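Cysteine synthase 3 (Entamoeba histolytica, PDB 6KR5) probably catalyses the pyridoxal-phosphate-dependent replacement of the acetoxy group of O-acetylserine by sulfide, which yields cysteine and acetate. Local coordinates at residues 215-218 and 222-225; 196-201 and 244-249. All blocks are in the same frame, centred on the assembly; numbering follows the deposited sequence.

Interaction 1: 215-218 and 222-225; sequences AVEP and AVLS
E217 reaches off the strand into the turn of 222-225 and sets its carboxylate against the backbone N-H groups there. CG sits between the backbone N and the carbonyl carbon (chi1 60°), and the chain then runs out extended, which carries both oxygens past A222 to the far limb of the turn. OE1 takes the N-H of L224 on its syn lone pair, with 2.8 Å between L224 N and E217 OE1 and an angle of 155° at the hydrogen. OE2 has two donors. The hydroxyl of S225 meets it nearly along the C-O bond, S225 OG lying 2.8 Å from E217 OE2, while S225 N comes from the syn side at 3.0 Å from E217 OE2, slightly out of the carboxylate plane. Three bonds thus fix the rotation of the acid group. Strand 212-218 belongs to the mixed sheet of a fold type II PLP enzyme, and the turn comes just beyond its C-terminal end. A222 lies alongside the acid, its CA 3.3 Å from E217 CD. The L224 side chain runs back beside OE1 toward the strand, where its CD1 packs loosely on A215 CB at 4.4 Å; I254 of strand 253-257 touches E217, L224 and S225.

Interaction 2: 196-201 and 244-249; sequences TVIGVG and DIYKKE. With PLP (pyridoxal-5'-phosphate), chain D.
I198 projects from helix 195-207 onto the backbone of I245 to K247, and nearly all of the contact gathers round this one side chain. CG1 lies anti to the carbonyl carbon (chi1 -61°), which sends the longer branch along the loop: I198 CG1 stands 3.6 Å from I245 O, and I198 CD1 also comes within 3.6 Å of K247 N. The close packing is therefore aliphatic carbon on peptide groups. Side-chain contacts are wider, with I198 CB at 4.2 Å from I245 CG2 and CD1 meeting the Y246 ring obliquely. At the start of the same helix T196 holds the cofactor phosphate: its backbone N and its hydroxyl both donate to O3P, T196 OG1 lying 2.7 Å from PLP O3P. G192, T193 and A194 also bond PLP, completing the glycine- and threonine-rich phosphate loop expected of the cysteine synthase family, and the helix N-terminus probably helps to stabilise the anion. Toward solvent the contact thins. K247 crosses I198 at about a right angle, its CD 4.1 Å from I198 CG2, and a bend at chi3 (139°) precedes the ammonium group, which forms a salt bridge with E202, one helical turn on from I198. On the buried side I245 rests on N165 and T166 of helix 163-167, so that end of the loop is covered by protein where K247 is exposed.

In the fold
The two contacts have centres about 13 Å apart and lie toward the end of the six-stranded mixed sheet where 212-218 is the last strand but one. Helix 195-207 leads directly into strand 212-218, so the chain passes from the first segment of interaction 2 to both segments of interaction 1 and only then returns at 244-249, before edge strand 253-257. They also touch: L224 CD2 packs 3.7 Å from Y246 CZ, and A215 CB lies 4.1 Å from V197 CG2, joining turn, loop, strand and helix in one apolar patch. The connection between strands 212-218 and 253-257 is thereby held at two places, one beside the strand end and one on the phosphate-binding helix.

Interaction 1: 215-218 and 222-225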
ATOM      1  N   ALA B 215     -24.296  -1.203   8.682  1.00 21.03           N
ATOM      2  CA  ALA B 215     -23.172  -1.219   9.610  1.00 18.70           C
ATOM      3  C   ALA B 215     -22.824  -2.661   9.963  1.00 21.43           C
ATOM      4  O   ALA B 215     -23.718  -3.492  10.138  1.00 23.75           O
ATOM      5  CB  ALA B 215     -23.511  -0.437  10.882  1.00 20.51           C
ATOM      6  N   VAL B 216     -21.526  -2.951  10.088  1.00 20.28           N
ATOM      7  CA  VAL B 216     -21.031  -4.298  10.352  1.00 20.32           C
ATOM      8  C   VAL B 216     -20.239  -4.300  11.651  1.00 20.68           C
ATOM      9  O   VAL B 216     -19.425  -3.402  11.895  1.00 20.13           O
ATOM     10  CB  VAL B 216     -20.161  -4.799   9.181  1.00 17.80           C
ATOM     11  CG1 VAL B 216     -19.640  -6.225   9.416  1.00 20.95           C
ATOM     12  CG2 VAL B 216     -20.939  -4.699   7.881  1.00 20.94           C
ATOM     13  N   GLU B 217     -20.478  -5.301  12.488  1.00 20.62           N
ATOM     14  CA  GLU B 217     -19.767  -5.410  13.753  1.00 20.09           C
ATOM     15  C   GLU B 217     -19.499  -6.885  14.044  1.00 22.10           C
ATOM     16  O   GLU B 217     -20.142  -7.759  13.462  1.00 20.21           O
ATOM     17  CB  GLU B 217     -20.556  -4.754  14.898  1.00 20.34           C
ATOM     18  CG  GLU B 217     -21.929  -5.343  15.167  1.00 19.84           C
ATOM     19  CD  GLU B 217     -22.622  -4.688  16.366  1.00 22.04           C
ATOM     20  OE1 GLU B 217     -22.000  -3.840  17.045  1.00 23.46           O
ATOM     21  OE2 GLU B 217     -23.788  -5.039  16.630  1.00 22.97           O
ATOM     22  N   PRO B 218     -18.545  -7.178  14.931  1.00 19.32           N
ATOM     23  CA  PRO B 218     -18.280  -8.588  15.256  1.00 18.08           C
ATOM     24  C   PRO B 218     -19.459  -9.228  15.968  1.00 22.46           C
ATOM     25  O   PRO B 218     -20.043  -8.654  16.893  1.00 20.54           O
ATOM     26  CB  PRO B 218     -17.046  -8.525  16.174  1.00 19.34           C
ATOM     27  CG  PRO B 218     -16.481  -7.131  16.013  1.00 20.27           C
ATOM     28  CD  PRO B 218     -17.667  -6.266  15.686  1.00 20.32           C
ATOM     29  N   ALA B 222     -21.324  -7.449  19.686  1.00 22.03           N
ATOM     30  CA  ALA B 222     -22.301  -6.789  18.828  1.00 21.25           C
ATOM     31  C   ALA B 222     -23.046  -5.710  19.617  1.00 22.92           C
ATOM     32  O   ALA B 222     -24.259  -5.768  19.843  1.00 23.70           O
ATOM     33  CB  ALA B 222     -23.246  -7.821  18.228  1.00 22.69           C
ATOM     34  N   VAL B 223     -22.285  -4.686  20.016  1.00 20.94           N
ATOM     35  CA  VAL B 223     -22.837  -3.681  20.925  1.00 19.52           C
ATOM     36  C   VAL B 223     -23.826  -2.764  20.211  1.00 21.49           C
ATOM     37  O   VAL B 223     -24.758  -2.244  20.841  1.00 23.19           O
ATOM     38  CB  VAL B 223     -21.717  -2.871  21.624  1.00 21.15           C
ATOM     39  CG1 VAL B 223     -20.776  -3.793  22.375  1.00 22.04           C
ATOM     40  CG2 VAL B 223     -20.970  -1.974  20.654  1.00 23.35           C
ATOM     41  N   LEU B 224     -23.659  -2.544  18.904  1.00 21.83           N
ATOM     42  CA  LEU B 224     -24.653  -1.753  18.187  1.00 21.43           C
ATOM     43  C   LEU B 224     -26.001  -2.462  18.171  1.00 24.07           C
ATOM     44  O   LEU B 224     -27.051  -1.804  18.182  1.00 29.08           O
ATOM     45  CB  LEU B 224     -24.187  -1.475  16.761  1.00 21.51           C
ATOM     46  CG  LEU B 224     -22.867  -0.718  16.644  1.00 21.01           C
ATOM     47  CD1 LEU B 224     -22.491  -0.632  15.193  1.00 25.58           C
ATOM     48  CD2 LEU B 224     -22.978   0.668  17.245  1.00 26.35           C
ATOM     49  N   SER B 225     -25.989  -3.796  18.171  1.00 25.28           N
ATOM     50  CA  SER B 225     -27.200  -4.605  18.252  1.00 25.94           C
ATOM     51  C   SER B 225     -27.743  -4.703  19.671  1.00 28.64           C
ATOM     52  O   SER B 225     -28.767  -5.364  19.881  1.00 35.26           O
ATOM     53  CB  SER B 225     -26.914  -6.007  17.714  1.00 26.93           C
ATOM     54  OG  SER B 225     -26.422  -5.945  16.382  1.00 35.78           O
TER

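Interaction 2: 196-201 and 244-249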
ATOM      1  N   THR B 196     -16.788   6.384   9.270  1.00 18.55           N
ATOM      2  CA  THR B 196     -17.078   6.020   7.883  1.00 16.96           C
ATOM      3  C   THR B 196     -18.566   5.789   7.677  1.00 19.89           C
ATOM      4  O   THR B 196     -19.169   6.365   6.763  1.00 20.02           O
ATOM      5  CB  THR B 196     -16.299   4.778   7.463  1.00 18.05           C
ATOM      6  OG1 THR B 196     -14.894   5.039   7.567  1.00 20.13           O
ATOM      7  CG2 THR B 196     -16.614   4.437   6.024  1.00 19.75           C
ATOM      8  N   VAL B 197     -19.178   4.944   8.511  1.00 19.62           N
ATOM      9  CA  VAL B 197     -20.567   4.575   8.256  1.00 18.78           C
ATOM     10  C   VAL B 197     -21.468   5.800   8.381  1.00 19.92           C
ATOM     11  O   VAL B 197     -22.368   6.006   7.554  1.00 19.66           O
ATOM     12  CB  VAL B 197     -21.005   3.410   9.170  1.00 18.76           C
ATOM     13  CG1 VAL B 197     -21.142   3.819  10.631  1.00 19.97           C
ATOM     14  CG2 VAL B 197     -22.321   2.789   8.663  1.00 18.78           C
ATOM     15  N   ILE B 198     -21.202   6.662   9.364  1.00 21.04           N
ATOM     16  CA  ILE B 198     -22.038   7.841   9.560  1.00 20.15           C
ATOM     17  C   ILE B 198     -21.705   8.911   8.528  1.00 23.08           C
ATOM     18  O   ILE B 198     -22.603   9.527   7.947  1.00 21.13           O
ATOM     19  CB  ILE B 198     -21.897   8.384  10.995  1.00 21.91           C
ATOM     20  CG1 ILE B 198     -22.336   7.336  12.030  1.00 21.63           C
ATOM     21  CG2 ILE B 198     -22.685   9.696  11.160  1.00 22.71           C
ATOM     22  CD1 ILE B 198     -23.663   6.651  11.705  1.00 20.06           C
ATOM     23  N   GLY B 199     -20.414   9.153   8.287  1.00 19.09           N
ATOM     24  CA  GLY B 199     -20.033  10.177   7.326  1.00 21.63           C
ATOM     25  C   GLY B 199     -20.434   9.828   5.905  1.00 21.24           C
ATOM     26  O   GLY B 199     -21.007  10.653   5.185  1.00 22.55           O
ATOM     27  N   VAL B 200     -20.112   8.610   5.464  1.00 19.61           N
ATOM     28  CA  VAL B 200     -20.511   8.218   4.117  1.00 20.94           C
ATOM     29  C   VAL B 200     -22.025   8.097   4.033  1.00 22.34           C
ATOM     30  O   VAL B 200     -22.642   8.539   3.057  1.00 22.73           O
ATOM     31  CB  VAL B 200     -19.817   6.910   3.694  1.00 20.71           C
ATOM     32  CG1 VAL B 200     -20.323   6.457   2.322  1.00 23.37           C
ATOM     33  CG2 VAL B 200     -18.319   7.099   3.660  1.00 19.97           C
ATOM     34  N   GLY B 201     -22.649   7.507   5.057  1.00 20.86           N
ATOM     35  CA  GLY B 201     -24.090   7.331   5.025  1.00 20.49           C
ATOM     36  C   GLY B 201     -24.831   8.654   4.963  1.00 22.55           C
ATOM     37  O   GLY B 201     -25.734   8.836   4.142  1.00 23.48           O
ATOM     38  N   ASP B 244     -19.317   8.011  20.287  1.00 21.27           N
ATOM     39  CA  ASP B 244     -19.995   9.305  20.240  1.00 21.95           C
ATOM     40  C   ASP B 244     -20.379   9.693  18.814  1.00 24.04           C
ATOM     41  O   ASP B 244     -21.354  10.423  18.612  1.00 22.63           O
ATOM     42  CB  ASP B 244     -19.110  10.387  20.864  1.00 21.75           C
ATOM     43  CG  ASP B 244     -19.104  10.345  22.382  1.00 29.70           C
ATOM     44  OD1 ASP B 244     -20.001   9.716  22.975  1.00 29.09           O
ATOM     45  OD2 ASP B 244     -18.197  10.958  22.987  1.00 32.03           O
ATOM     46  N   ILE B 245     -19.633   9.216  17.811  1.00 19.88           N
ATOM     47  CA  ILE B 245     -19.949   9.534  16.422  1.00 21.04           C
ATOM     48  C   ILE B 245     -21.182   8.776  15.941  1.00 18.75           C
ATOM     49  O   ILE B 245     -21.921   9.260  15.072  1.00 19.94           O
ATOM     50  CB  ILE B 245     -18.720   9.229  15.540  1.00 18.40           C
ATOM     51  CG1 ILE B 245     -17.633  10.268  15.784  1.00 19.86           C
ATOM     52  CG2 ILE B 245     -19.098   9.161  14.068  1.00 19.81           C
ATOM     53  CD1 ILE B 245     -16.279   9.922  15.142  1.00 20.80           C
ATOM     54  N   TYR B 246     -21.407   7.571  16.459  1.00 19.74           N
ATOM     55  CA  TYR B 246     -22.492   6.734  15.961  1.00 20.90           C
ATOM     56  C   TYR B 246     -23.842   7.429  16.117  1.00 21.31           C
ATOM     57  O   TYR B 246     -24.163   7.962  17.185  1.00 24.19           O
ATOM     58  CB  TYR B 246     -22.508   5.395  16.695  1.00 20.93           C
ATOM     59  CG  TYR B 246     -23.361   4.366  15.992  1.00 20.21           C
ATOM     60  CD1 TYR B 246     -22.887   3.698  14.875  1.00 21.23           C
ATOM     61  CD2 TYR B 246     -24.651   4.085  16.428  1.00 25.00           C
ATOM     62  CE1 TYR B 246     -23.661   2.758  14.216  1.00 24.97           C
ATOM     63  CE2 TYR B 246     -25.433   3.152  15.772  1.00 24.02           C
ATOM     64  CZ  TYR B 246     -24.930   2.494  14.671  1.00 24.37           C
ATOM     65  OH  TYR B 246     -25.686   1.561  14.001  1.00 26.37           O
ATOM     66  N   LYS B 247     -24.633   7.403  15.045  1.00 21.26           N
ATOM     67  CA  LYS B 247     -25.996   7.940  15.026  1.00 23.15           C
ATOM     68  C   LYS B 247     -26.897   6.841  14.482  1.00 23.61           C
ATOM     69  O   LYS B 247     -26.915   6.611  13.271  1.00 24.53           O
ATOM     70  CB  LYS B 247     -26.105   9.182  14.153  1.00 26.17           C
ATOM     71  CG  LYS B 247     -25.434  10.416  14.650  1.00 30.95           C
ATOM     72  CD  LYS B 247     -25.464  11.462  13.540  1.00 37.52           C
ATOM     73  CE  LYS B 247     -25.779  12.844  14.065  1.00 40.66           C
ATOM     74  NZ  LYS B 247     -25.884  13.822  12.946  1.00 37.89           N
ATOM     75  N   LYS B 248     -27.663   6.189  15.363  1.00 25.07           N
ATOM     76  CA  LYS B 248     -28.449   5.033  14.945  1.00 24.97           C
ATOM     77  C   LYS B 248     -29.432   5.375  13.833  1.00 25.31           C
ATOM     78  O   LYS B 248     -29.750   4.511  13.003  1.00 26.07           O
ATOM     79  CB  LYS B 248     -29.191   4.446  16.148  1.00 28.53           C
ATOM     80  CG  LYS B 248     -30.201   5.396  16.763  1.00 30.87           C
ATOM     81  CD  LYS B 248     -30.984   4.713  17.870  1.00 37.32           C
ATOM     82  CE  LYS B 248     -31.973   5.676  18.512  1.00 36.00           C
ATOM     83  NZ  LYS B 248     -31.312   6.928  18.976  1.00 45.73           N
ATOM     84  N   GLU B 249     -29.917   6.621  13.788  1.00 25.56           N
ATOM     85  CA  GLU B 249     -30.911   6.983  12.784  1.00 28.42           C
ATOM     86  C   GLU B 249     -30.345   7.006  11.367  1.00 30.02           C
ATOM     87  O   GLU B 249     -31.124   6.963  10.412  1.00 30.24           O
ATOM     88  CB  GLU B 249     -31.531   8.337  13.125  1.00 30.49           C
ATOM     89  CG  GLU B 249     -30.581   9.508  13.029  1.00 33.83           C
ATOM     90  CD  GLU B 249     -29.891   9.836  14.348  1.00 40.24           C
ATOM     91  OE1 GLU B 249     -29.994   9.039  15.310  1.00 33.52           O
ATOM     92  OE2 GLU B 249     -29.238  10.901  14.421  1.00 50.38           O
TER
HETATM   93  N1  PLP D 401     -11.041  -1.376   9.850  1.00 18.00           N
HETATM   94  C2  PLP D 401      -9.813  -0.803  10.039  1.00 18.83           C
HETATM   95  C2A PLP D 401      -8.595  -1.606   9.705  1.00 19.55           C
HETATM   96  C3  PLP D 401      -9.722   0.490  10.523  1.00 19.99           C
HETATM   97  O3  PLP D 401      -8.486   1.040  10.709  1.00 21.62           O
HETATM   98  C4  PLP D 401     -10.877   1.205  10.812  1.00 17.41           C
HETATM   99  C4A PLP D 401     -10.807   2.556  11.430  1.00 25.85           C
HETATM  100  O4A PLP D 401      -9.709   3.057  11.704  1.00 25.38           O
HETATM  101  C5  PLP D 401     -12.122   0.612  10.611  1.00 18.77           C
HETATM  102  C6  PLP D 401     -12.187  -0.678  10.135  1.00 19.71           C
HETATM  103  C5A PLP D 401     -13.419   1.312  10.948  1.00 19.70           C
HETATM  104  O4P PLP D 401     -13.598   2.552  10.321  1.00 17.81           O
HETATM  105  P   PLP D 401     -14.360   3.678  11.168  1.00 18.62           P
HETATM  106  O1P PLP D 401     -15.645   3.070  11.701  1.00 18.11           O
HETATM  107  O2P PLP D 401     -13.459   4.071  12.304  1.00 19.28           O
HETATM  108  O3P PLP D 401     -14.620   4.806  10.235  1.00 17.87           O